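Local coordinates for tumor necrosis factor ligand superfamily member 13 (PDB 1U5X), which is a trimeric cytokine of the tumor necrosis factor family that binds the receptors TACI and BCMA and plays a role in regulating tumor cell growth, at residues L8-V13 with L135-L140. Sequence-based numbering, arbitrary orientation.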
# COMPACT_ATOMS: atom_id res chain seq x y z
N LEU A 8 -2.28 15.19 -4.50
CA LEU A 8 -3.64 15.45 -3.96
C LEU A 8 -3.98 14.36 -2.97
O LEU A 8 -3.95 13.22 -3.31
CB LEU A 8 -4.69 15.50 -5.09
CG LEU A 8 -6.14 15.84 -4.72
CD1 LEU A 8 -6.26 17.23 -4.19
CD2 LEU A 8 -7.04 15.63 -5.96
N HIS A 9 -4.29 14.73 -1.72
CA HIS A 9 -4.72 13.78 -0.71
C HIS A 9 -6.09 14.25 -0.25
O HIS A 9 -6.27 15.40 0.15
CB HIS A 9 -3.74 13.71 0.46
CG HIS A 9 -4.06 12.65 1.46
ND1 HIS A 9 -3.67 11.33 1.30
CD2 HIS A 9 -4.71 12.71 2.64
CE1 HIS A 9 -4.05 10.64 2.37
NE2 HIS A 9 -4.69 11.45 3.19
N LEU A 10 -7.05 13.33 -0.33
CA LEU A 10 -8.46 13.57 -0.10
C LEU A 10 -8.99 12.68 1.01
O LEU A 10 -8.54 11.51 1.17
CB LEU A 10 -9.22 13.20 -1.37
CG LEU A 10 -8.81 13.87 -2.66
CD1 LEU A 10 -9.28 13.03 -3.84
CD2 LEU A 10 -9.38 15.25 -2.74
N VAL A 11 -9.93 13.22 1.77
CA VAL A 11 -10.58 12.49 2.85
C VAL A 11 -12.09 12.67 2.76
O VAL A 11 -12.57 13.52 2.00
CB VAL A 11 -10.05 12.96 4.22
CG1 VAL A 11 -8.54 12.73 4.30
CG2 VAL A 11 -10.40 14.40 4.48
N PRO A 12 -12.87 11.87 3.49
CA PRO A 12 -14.32 11.98 3.37
C PRO A 12 -14.94 13.25 3.95
O PRO A 12 -14.49 13.81 4.96
CB PRO A 12 -14.84 10.76 4.14
CG PRO A 12 -13.65 9.81 4.22
CD PRO A 12 -12.49 10.77 4.38
N VAL A 13 -16.02 13.68 3.31
CA VAL A 13 -16.92 14.68 3.88
C VAL A 13 -18.21 13.98 4.35
O VAL A 13 -18.76 14.31 5.40
CB VAL A 13 -17.23 15.84 2.91
CG1 VAL A 13 -16.00 16.40 2.32
CG2 VAL A 13 -18.18 15.47 1.82
N LEU A 135 -8.00 8.89 -0.17
CA LEU A 135 -7.76 8.71 -1.59
C LEU A 135 -6.69 9.70 -2.00
O LEU A 135 -6.77 10.89 -1.67
CB LEU A 135 -9.03 9.00 -2.39
CG LEU A 135 -8.88 8.92 -3.93
CD1 LEU A 135 -8.57 7.51 -4.39
CD2 LEU A 135 -10.19 9.43 -4.59
N GLY A 136 -5.67 9.24 -2.71
CA GLY A 136 -4.67 10.18 -3.15
C GLY A 136 -3.94 9.87 -4.43
O GLY A 136 -4.02 8.78 -4.98
N PHE A 137 -3.24 10.90 -4.91
CA PHE A 137 -2.58 10.94 -6.21
C PHE A 137 -1.20 11.58 -6.12
O PHE A 137 -1.04 12.61 -5.48
CB PHE A 137 -3.37 11.84 -7.21
CG PHE A 137 -4.81 11.39 -7.48
CD1 PHE A 137 -5.79 11.58 -6.53
CD2 PHE A 137 -5.16 10.82 -8.68
CE1 PHE A 137 -7.07 11.17 -6.77
CE2 PHE A 137 -6.45 10.43 -8.93
CZ PHE A 137 -7.40 10.59 -7.96
N VAL A 138 -0.22 11.04 -6.85
CA VAL A 138 1.06 11.69 -7.04
C VAL A 138 1.45 11.57 -8.51
O VAL A 138 1.63 10.46 -9.04
CB VAL A 138 2.19 11.00 -6.25
CG1 VAL A 138 3.54 11.73 -6.49
CG2 VAL A 138 1.83 10.93 -4.76
N LYS A 139 1.59 12.71 -9.17
CA LYS A 139 2.08 12.71 -10.52
C LYS A 139 3.55 12.35 -10.54
O LYS A 139 4.37 12.92 -9.79
CB LYS A 139 1.83 14.05 -11.20
CG LYS A 139 2.06 14.01 -12.70
CD LYS A 139 1.66 15.33 -13.32
CE LYS A 139 2.47 15.66 -14.56
NZ LYS A 139 1.89 15.13 -15.79
N LEU A 140 3.87 11.37 -11.40
CA LEU A 140 5.21 10.80 -11.49
C LEU A 140 5.96 11.27 -12.73
O LEU A 140 5.38 11.87 -13.64
CB LEU A 140 5.12 9.26 -11.47
CG LEU A 140 4.53 8.66 -10.20
CD1 LEU A 140 4.45 7.12 -10.29
CD2 LEU A 140 5.26 9.10 -8.94
OXT LEU A 140 7.18 11.06 -12.82
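L8 pairs with F137 and L10 with L135, each through two backbone hydrogen bonds. The strands run antiparallel, at 176°, with their axes 4.7 Å apart. L8 N donates to F137 O, and F137 N returns a bond to L8 O at 2.9 Å. L10 N reaches L135 O at 2.8 Å. L135 N completes the second pair at L10 O. Between them, H9 and G136 form a non-hydrogen-bonded pair, with CA atoms 4.3 Å apart.

L8, L10, L135 and F137 share one face of the sheet. L10 and L135 lie side by side and point the same way, with L10 CD1 3.8 Å from L135 CD2. The same L10 CD1 sits at the edge of the F137 ring, 4.1 Å from CE1. F137 CG is anti to the carbonyl carbon (chi1 -60°), and the ring it carries reaches L8 and L10. L8 CD2 touches F137 CD1 more loosely, at 4.3 Å. L38 and A40 of strand 38-41 and L55 of strand 51-61 add to this apolar layer.

H9 lies on the opposite face, beside G136, which has no side chain. Its ND1 is hydrogen-bonded to Y56 OH, and its ring meets F134 of the same chain and F107 of a neighbouring subunit.

The contact joins the N-terminal strand to the C-terminal strand within the TNF-type jelly roll. One face supplies apolar side chains to the sandwich interior; the other brings H9 to the trimer interface. The paired bonds satisfy the backbone N-H and C=O of L8, L10, L135 and F137, all buried, and the buried imidazole has a polar partner in Y56.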